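Long-range contacts in ATP-dependent Clp protease proteolytic subunit (Listeria monocytogenes, PDB 4JCQ), which probably cleaves peptide bonds in proteins as the serine-protease component of an ATP-dependent degradation machine, in which misfolded chains are likely substrates: residues R22-Y27 against K40-L45; D51-F56 against K75-T80. All blocks are in the same frame, centred on the assembly; numbering follows the deposited sequence.

Contact 1 of 2, residues R22-Y27 against K40-L45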
ATOM      1  N   ARG H  22      -7.821  25.710   8.364  1.00 33.02           N
ATOM      2  CA  ARG H  22      -6.565  25.904   9.109  1.00 32.03           C
ATOM      3  C   ARG H  22      -6.578  25.135  10.436  1.00 30.44           C
ATOM      4  O   ARG H  22      -6.351  25.701  11.510  1.00 29.17           O
ATOM      5  CB  ARG H  22      -6.220  27.397   9.309  1.00 32.56           C
ATOM      6  CG  ARG H  22      -6.912  28.358   8.350  1.00 34.31           C
ATOM      7  CD  ARG H  22      -6.004  29.403   7.708  1.00 33.80           C
ATOM      8  NE  ARG H  22      -4.814  29.778   8.477  1.00 31.13           N
ATOM      9  CZ  ARG H  22      -3.572  29.737   7.996  1.00 31.37           C
ATOM     10  NH1 ARG H  22      -2.547  30.103   8.754  1.00 30.71           N
ATOM     11  NH2 ARG H  22      -3.348  29.336   6.748  1.00 30.45           N
ATOM     12  N   THR H  23      -6.861  23.838  10.334  1.00 29.85           N
ATOM     13  CA  THR H  23      -6.950  22.950  11.486  1.00 29.24           C
ATOM     14  C   THR H  23      -5.944  21.808  11.356  1.00 27.90           C
ATOM     15  O   THR H  23      -5.784  21.224  10.281  1.00 30.72           O
ATOM     16  CB  THR H  23      -8.380  22.384  11.648  1.00 31.18           C
ATOM     17  OG1 THR H  23      -9.308  23.468  11.785  1.00 33.46           O
ATOM     18  CG2 THR H  23      -8.486  21.498  12.875  1.00 30.06           C
ATOM     19  N   VAL H  24      -5.259  21.510  12.455  1.00 25.94           N
ATOM     20  CA  VAL H  24      -4.304  20.407  12.513  1.00 24.15           C
ATOM     21  C   VAL H  24      -4.727  19.457  13.630  1.00 22.58           C
ATOM     22  O   VAL H  24      -5.041  19.893  14.742  1.00 21.84           O
ATOM     23  CB  VAL H  24      -2.860  20.915  12.752  1.00 24.14           C
ATOM     24  CG1 VAL H  24      -1.881  19.756  12.901  1.00 23.07           C
ATOM     25  CG2 VAL H  24      -2.419  21.831  11.616  1.00 24.42           C
ATOM     26  N   LEU H  25      -4.751  18.164  13.329  1.00 21.64           N
ATOM     27  CA  LEU H  25      -5.080  17.159  14.331  1.00 21.28           C
ATOM     28  C   LEU H  25      -3.825  16.426  14.778  1.00 20.11           C
ATOM     29  O   LEU H  25      -3.076  15.898  13.953  1.00 20.78           O
ATOM     30  CB  LEU H  25      -6.121  16.164  13.801  1.00 22.39           C
ATOM     31  CG  LEU H  25      -7.448  16.689  13.239  1.00 23.77           C
ATOM     32  CD1 LEU H  25      -8.355  15.520  12.889  1.00 24.60           C
ATOM     33  CD2 LEU H  25      -8.155  17.634  14.201  1.00 22.60           C
ATOM     34  N   ILE H  26      -3.595  16.420  16.086  1.00 19.15           N
ATOM     35  CA  ILE H  26      -2.498  15.661  16.684  1.00 18.41           C
ATOM     36  C   ILE H  26      -3.111  14.580  17.571  1.00 17.70           C
ATOM     37  O   ILE H  26      -3.364  14.796  18.759  1.00 17.37           O
ATOM     38  CB  ILE H  26      -1.518  16.573  17.467  1.00 19.00           C
ATOM     39  CG1 ILE H  26      -0.914  17.634  16.535  1.00 19.33           C
ATOM     40  CG2 ILE H  26      -0.411  15.753  18.118  1.00 19.59           C
ATOM     41  CD1 ILE H  26       0.006  18.629  17.217  1.00 19.36           C
ATOM     42  N   TYR H  27      -3.382  13.426  16.961  1.00 18.09           N
ATOM     43  CA  TYR H  27      -4.029  12.305  17.629  1.00 18.36           C
ATOM     44  C   TYR H  27      -3.068  11.120  17.678  1.00 19.82           C
ATOM     45  O   TYR H  27      -2.477  10.753  16.659  1.00 21.16           O
ATOM     46  CB  TYR H  27      -5.303  11.880  16.881  1.00 18.51           C
ATOM     47  CG  TYR H  27      -6.509  12.813  16.961  1.00 18.69           C
ATOM     48  CD1 TYR H  27      -7.795  12.320  16.732  1.00 19.57           C
ATOM     49  CD2 TYR H  27      -6.374  14.175  17.251  1.00 18.35           C
ATOM     50  CE1 TYR H  27      -8.906  13.149  16.784  1.00 19.21           C
ATOM     51  CE2 TYR H  27      -7.482  15.013  17.309  1.00 18.79           C
ATOM     52  CZ  TYR H  27      -8.745  14.494  17.073  1.00 19.07           C
ATOM     53  OH  TYR H  27      -9.852  15.317  17.123  1.00 18.50           O
ATOM     54  N   LYS H  40       5.073  19.712   8.418  1.00 27.76           N
ATOM     55  CA  LYS H  40       4.670  19.992   7.037  1.00 30.31           C
ATOM     56  C   LYS H  40       3.360  20.770   6.959  1.00 30.09           C
ATOM     57  O   LYS H  40       3.249  21.723   6.185  1.00 32.26           O
ATOM     58  CB  LYS H  40       4.572  18.701   6.219  1.00 31.97           C
ATOM     59  CG  LYS H  40       5.915  18.175   5.745  1.00 34.41           C
ATOM     60  CD  LYS H  40       5.778  16.858   5.000  1.00 37.81           C
ATOM     61  CE  LYS H  40       7.140  16.329   4.580  1.00 42.65           C
ATOM     62  NZ  LYS H  40       7.036  15.017   3.885  1.00 46.15           N
ATOM     63  N   GLN H  41       2.380  20.367   7.768  1.00 28.36           N
ATOM     64  CA  GLN H  41       1.080  21.038   7.813  1.00 29.04           C
ATOM     65  C   GLN H  41       1.199  22.477   8.308  1.00 29.01           C
ATOM     66  O   GLN H  41       0.602  23.384   7.728  1.00 29.37           O
ATOM     67  CB  GLN H  41       0.091  20.264   8.687  1.00 29.13           C
ATOM     68  CG  GLN H  41      -0.390  18.953   8.088  1.00 29.23           C
ATOM     69  CD  GLN H  41      -1.345  18.219   9.005  1.00 30.67           C
ATOM     70  OE1 GLN H  41      -2.437  18.702   9.295  1.00 29.55           O
ATOM     71  NE2 GLN H  41      -0.936  17.043   9.467  1.00 32.41           N
ATOM     72  N   LEU H  42       1.977  22.677   9.372  1.00 28.44           N
ATOM     73  CA  LEU H  42       2.176  24.007   9.951  1.00 28.82           C
ATOM     74  C   LEU H  42       2.916  24.953   9.006  1.00 31.18           C
ATOM     75  O   LEU H  42       2.566  26.131   8.905  1.00 31.61           O
ATOM     76  CB  LEU H  42       2.907  23.919  11.297  1.00 27.91           C
ATOM     77  CG  LEU H  42       2.170  23.297  12.490  1.00 26.50           C
ATOM     78  CD1 LEU H  42       3.092  23.215  13.698  1.00 26.82           C
ATOM     79  CD2 LEU H  42       0.899  24.063  12.839  1.00 27.67           C
ATOM     80  N   LEU H  43       3.930  24.432   8.318  1.00 31.37           N
ATOM     81  CA  LEU H  43       4.690  25.214   7.341  1.00 33.83           C
ATOM     82  C   LEU H  43       3.851  25.559   6.114  1.00 34.28           C
ATOM     83  O   LEU H  43       3.957  26.663   5.576  1.00 33.14           O
ATOM     84  CB  LEU H  43       5.971  24.479   6.929  1.00 33.27           C
ATOM     85  CG  LEU H  43       7.102  24.401   7.962  1.00 34.42           C
ATOM     86  CD1 LEU H  43       8.106  23.323   7.583  1.00 33.25           C
ATOM     87  CD2 LEU H  43       7.796  25.746   8.142  1.00 35.90           C
ATOM     88  N   LEU H  44       3.015  24.615   5.686  1.00 34.04           N
ATOM     89  CA  LEU H  44       2.109  24.820   4.561  1.00 36.61           C
ATOM     90  C   LEU H  44       1.072  25.900   4.881  1.00 36.71           C
ATOM     91  O   LEU H  44       0.841  26.799   4.073  1.00 38.19           O
ATOM     92  CB  LEU H  44       1.437  23.493   4.166  1.00 37.14           C
ATOM     93  CG  LEU H  44       0.553  23.317   2.920  1.00 40.54           C
ATOM     94  CD1 LEU H  44      -0.917  23.542   3.245  1.00 43.73           C
ATOM     95  CD2 LEU H  44       0.994  24.167   1.733  1.00 40.92           C
ATOM     96  N   LEU H  45       0.468  25.814   6.066  1.00 34.15           N
ATOM     97  CA  LEU H  45      -0.526  26.795   6.508  1.00 34.95           C
ATOM     98  C   LEU H  45       0.074  28.189   6.699  1.00 36.96           C
ATOM     99  O   LEU H  45      -0.572  29.194   6.389  1.00 39.20           O
ATOM    100  CB  LEU H  45      -1.226  26.328   7.790  1.00 33.07           C
ATOM    101  CG  LEU H  45      -2.197  25.146   7.681  1.00 32.70           C
ATOM    102  CD1 LEU H  45      -2.556  24.620   9.061  1.00 31.46           C
ATOM    103  CD2 LEU H  45      -3.453  25.514   6.901  1.00 33.70           C
TER
HETATM  104  O   HOH W   1      -4.510  17.356  10.680  1.00 28.08           O
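Arg-22 reaches the helix with its guanidinium and grips the carbonyl oxygen of Leu-45 through both terminal nitrogens. NH2 makes the shorter and straighter bond, 2.8 Å to Leu-45 O with 159° at the hydrogen; NH1 stands at 3.2 Å from Leu-45 O with a more bent approach. Leu-45 O lies at the edge of the guanidinium and in its plane, whereas both nitrogens come to the carbonyl from one face of its plane. Beside this two-nitrogen grip, Leu-45 CD2 packs 3.8 Å from Arg-22 CA. Val-24 supplies the apolar centre: CG2, anti to its carbonyl carbon (chi1 of 176° sets CG1 anti to N), lies 3.8 Å from Leu-45 CD1 and more loosely against Leu-42 CD2. Gln-41 lies across the valine, and its OE1 accepts from a water that in turn accepts from Leu-25 N, each bond 2.8 Å long. Arg-22 NH1 is also hydrogen-bonded to Asp-51 O, which fixes the guanidinium from a second direction. Residues 40-45 of helix 32-48 run nearly antiparallel (171°) to strand 23-27, as in the first half of a beta-alpha-beta unit, with strand 53-59 alongside in the parallel sheet and helix 64-76 touching Leu-42.

Contact 2 of 2, residues D51-F56 against K75-T80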
ATOM      1  N   ASP H  51      -3.184  33.994   9.084  1.00 38.14           N
ATOM      2  CA  ASP H  51      -4.391  33.696   9.858  1.00 40.12           C
ATOM      3  C   ASP H  51      -4.131  32.625  10.925  1.00 37.80           C
ATOM      4  O   ASP H  51      -3.275  31.761  10.735  1.00 35.67           O
ATOM      5  CB  ASP H  51      -5.524  33.250   8.928  1.00 42.26           C
ATOM      6  CG  ASP H  51      -6.116  34.398   8.122  1.00 45.51           C
ATOM      7  OD1 ASP H  51      -6.919  34.120   7.208  1.00 47.81           O
ATOM      8  OD2 ASP H  51      -5.788  35.575   8.396  1.00 40.83           O
ATOM      9  N   PRO H  52      -4.865  32.687  12.055  1.00 37.59           N
ATOM     10  CA  PRO H  52      -4.679  31.731  13.154  1.00 36.42           C
ATOM     11  C   PRO H  52      -4.870  30.266  12.751  1.00 34.07           C
ATOM     12  O   PRO H  52      -5.594  29.968  11.797  1.00 34.25           O
ATOM     13  CB  PRO H  52      -5.756  32.142  14.162  1.00 36.67           C
ATOM     14  CG  PRO H  52      -5.981  33.591  13.893  1.00 38.15           C
ATOM     15  CD  PRO H  52      -5.848  33.731  12.406  1.00 37.29           C
ATOM     16  N   ILE H  53      -4.206  29.373  13.480  1.00 30.48           N
ATOM     17  CA  ILE H  53      -4.311  27.930  13.264  1.00 28.84           C
ATOM     18  C   ILE H  53      -4.850  27.277  14.535  1.00 27.04           C
ATOM     19  O   ILE H  53      -4.443  27.634  15.642  1.00 27.47           O
ATOM     20  CB  ILE H  53      -2.941  27.315  12.881  1.00 28.23           C
ATOM     21  CG1 ILE H  53      -2.432  27.915  11.565  1.00 28.47           C
ATOM     22  CG2 ILE H  53      -3.026  25.794  12.776  1.00 27.44           C
ATOM     23  CD1 ILE H  53      -0.963  27.662  11.290  1.00 28.83           C
ATOM     24  N   THR H  54      -5.777  26.337  14.371  1.00 25.45           N
ATOM     25  CA  THR H  54      -6.327  25.584  15.499  1.00 25.67           C
ATOM     26  C   THR H  54      -5.791  24.154  15.494  1.00 24.02           C
ATOM     27  O   THR H  54      -5.851  23.466  14.473  1.00 23.88           O
ATOM     28  CB  THR H  54      -7.871  25.568  15.470  1.00 26.40           C
ATOM     29  OG1 THR H  54      -8.360  26.910  15.361  1.00 27.16           O
ATOM     30  CG2 THR H  54      -8.441  24.931  16.742  1.00 26.58           C
ATOM     31  N   ILE H  55      -5.258  23.720  16.632  1.00 21.93           N
ATOM     32  CA  ILE H  55      -4.762  22.354  16.780  1.00 20.89           C
ATOM     33  C   ILE H  55      -5.590  21.601  17.819  1.00 20.05           C
ATOM     34  O   ILE H  55      -5.691  22.033  18.967  1.00 21.49           O
ATOM     35  CB  ILE H  55      -3.264  22.314  17.173  1.00 21.40           C
ATOM     36  CG1 ILE H  55      -2.405  23.062  16.142  1.00 22.65           C
ATOM     37  CG2 ILE H  55      -2.791  20.875  17.322  1.00 20.18           C
ATOM     38  CD1 ILE H  55      -0.923  23.088  16.461  1.00 23.89           C
ATOM     39  N   PHE H  56      -6.191  20.489  17.402  1.00 19.71           N
ATOM     40  CA  PHE H  56      -6.867  19.571  18.321  1.00 19.45           C
ATOM     41  C   PHE H  56      -5.891  18.474  18.733  1.00 19.27           C
ATOM     42  O   PHE H  56      -5.328  17.786  17.876  1.00 19.88           O
ATOM     43  CB  PHE H  56      -8.115  18.956  17.672  1.00 19.62           C
ATOM     44  CG  PHE H  56      -9.235  19.938  17.442  1.00 20.74           C
ATOM     45  CD1 PHE H  56      -9.288  20.693  16.276  1.00 21.95           C
ATOM     46  CD2 PHE H  56     -10.244  20.098  18.386  1.00 21.02           C
ATOM     47  CE1 PHE H  56     -10.320  21.598  16.060  1.00 23.32           C
ATOM     48  CE2 PHE H  56     -11.277  21.002  18.179  1.00 21.71           C
ATOM     49  CZ  PHE H  56     -11.317  21.752  17.012  1.00 22.02           C
ATOM     50  N   LYS H  75       5.720  27.535  18.102  1.00 29.89           N
ATOM     51  CA  LYS H  75       6.226  28.860  18.469  1.00 33.15           C
ATOM     52  C   LYS H  75       6.987  29.546  17.330  1.00 33.75           C
ATOM     53  O   LYS H  75       7.025  30.776  17.262  1.00 35.40           O
ATOM     54  CB  LYS H  75       7.108  28.779  19.718  1.00 35.22           C
ATOM     55  CG  LYS H  75       6.340  28.511  21.003  1.00 36.30           C
ATOM     56  CD  LYS H  75       7.174  28.854  22.226  1.00 41.44           C
ATOM     57  CE  LYS H  75       6.340  28.776  23.494  1.00 44.16           C
ATOM     58  NZ  LYS H  75       7.080  29.291  24.679  1.00 50.28           N
ATOM     59  N   PHE H  76       7.582  28.747  16.445  1.00 32.30           N
ATOM     60  CA  PHE H  76       8.412  29.255  15.348  1.00 34.96           C
ATOM     61  C   PHE H  76       7.611  29.973  14.260  1.00 35.34           C
ATOM     62  O   PHE H  76       7.995  31.058  13.818  1.00 35.77           O
ATOM     63  CB  PHE H  76       9.254  28.124  14.739  1.00 35.13           C
ATOM     64  CG  PHE H  76      10.120  28.555  13.587  1.00 38.61           C
ATOM     65  CD1 PHE H  76      11.302  29.256  13.808  1.00 40.34           C
ATOM     66  CD2 PHE H  76       9.760  28.248  12.276  1.00 39.23           C
ATOM     67  CE1 PHE H  76      12.102  29.651  12.745  1.00 42.53           C
ATOM     68  CE2 PHE H  76      10.557  28.641  11.211  1.00 41.61           C
ATOM     69  CZ  PHE H  76      11.729  29.342  11.446  1.00 43.77           C
ATOM     70  N   ILE H  77       6.509  29.361  13.833  1.00 34.11           N
ATOM     71  CA  ILE H  77       5.698  29.901  12.738  1.00 35.33           C
ATOM     72  C   ILE H  77       5.030  31.226  13.115  1.00 35.38           C
ATOM     73  O   ILE H  77       4.771  31.485  14.291  1.00 33.31           O
ATOM     74  CB  ILE H  77       4.650  28.881  12.223  1.00 34.18           C
ATOM     75  CG1 ILE H  77       3.689  28.460  13.345  1.00 33.50           C
ATOM     76  CG2 ILE H  77       5.348  27.676  11.598  1.00 30.71           C
ATOM     77  CD1 ILE H  77       2.471  27.694  12.871  1.00 32.50           C
ATOM     78  N   LYS H  78       4.771  32.060  12.110  1.00 37.18           N
ATOM     79  CA  LYS H  78       4.175  33.380  12.330  1.00 39.11           C
ATOM     80  C   LYS H  78       2.716  33.367  12.807  1.00 35.75           C
ATOM     81  O   LYS H  78       2.373  34.128  13.713  1.00 35.48           O
ATOM     82  CB  LYS H  78       4.346  34.282  11.099  1.00 44.98           C
ATOM     83  CG  LYS H  78       5.630  35.101  11.120  1.00 54.80           C
ATOM     84  CD  LYS H  78       5.770  35.995   9.895  1.00 63.92           C
ATOM     85  CE  LYS H  78       6.464  35.273   8.750  1.00 69.38           C
ATOM     86  NZ  LYS H  78       6.747  36.177   7.603  1.00 71.95           N
ATOM     87  N   PRO H  79       1.854  32.506  12.217  1.00 34.51           N
ATOM     88  CA  PRO H  79       0.457  32.480  12.667  1.00 34.19           C
ATOM     89  C   PRO H  79       0.295  32.147  14.153  1.00 34.29           C
ATOM     90  O   PRO H  79       1.068  31.357  14.703  1.00 32.33           O
ATOM     91  CB  PRO H  79      -0.164  31.367  11.818  1.00 33.32           C
ATOM     92  CG  PRO H  79       0.678  31.314  10.594  1.00 32.74           C
ATOM     93  CD  PRO H  79       2.069  31.587  11.081  1.00 33.97           C
ATOM     94  N   THR H  80      -0.702  32.763  14.784  1.00 34.24           N
ATOM     95  CA  THR H  80      -1.064  32.457  16.164  1.00 34.58           C
ATOM     96  C   THR H  80      -1.710  31.075  16.222  1.00 32.78           C
ATOM     97  O   THR H  80      -2.603  30.766  15.433  1.00 31.20           O
ATOM     98  CB  THR H  80      -2.026  33.518  16.739  1.00 36.51           C
ATOM     99  OG1 THR H  80      -1.389  34.799  16.714  1.00 39.74           O
ATOM    100  CG2 THR H  80      -2.420  33.189  18.175  1.00 35.95           C
TER
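Ile-53, Thr-80 and Pro-79 account for most of the buried surface, and they divide the work between one backbone bond and a small apolar cluster. Ile-53 N donates to Thr-80 O over 2.9 Å, with 165° at the hydrogen and the donor nearly in line with the C=O bond. The same oxygen receives a CA-H...O contact from Pro-52, whose CA stands 3.2 Å from Thr-80 O, with Pro-52 CB a little farther away. Thr-80 thus takes part chiefly through its carbonyl group rather than its hydroxyl.

The side chain of Ile-53 runs beside Pro-79, both pointing the same way, and its CD1 lies 3.8 Å from Pro-79 CB. That methyl also meets Ile-77 CD1 at 3.8 Å, where the two isoleucines cross at about a right angle. In Ile-77, CG1 lies between the backbone N and the carbonyl carbon (chi1 60°), and chi2 of 168° then extends the chain to the CD1 that touches Ile-53. Pro-79 CB also comes within 3.3 Å of Asp-51 O, an oxygen that accepts a hydrogen bond from Arg-22.

Here the turn after helix 64-76 completes the crossover of a beta-alpha-beta unit, bringing the chain into strand 81-86 beside strand 53-59; the bond from Ile-53 begins the parallel pairing that Lys-82 and Val-84 continue. Helix 32-48 flanks the apolar cluster, with Leu-45 on Ile-53, Leu-42 on Ile-77 and Glu-46 on Pro-79.

The two contacts belong to successive beta-alpha-beta units that share strand 53-59. Contact 1 joins a strand to the helix covering it, through buried Val-24, Leu-42 and Leu-45, with partly exposed Arg-22 and Gln-41 adding a two-nitrogen bond and a water bridge. Contact 2 is smaller and lies at the start of two neighbouring strands: its isoleucines and Pro-79 are buried, but Asp-51, Pro-52 and Thr-80 are exposed, and its one hydrogen bond is between backbones. Arg-22 serves both contacts, and a backbone bond between Ile-26 and Phe-56 joins their strands in the sheet. Both contacts also touch the same neighbouring subunit, and both lie away from the predicted active-site residues.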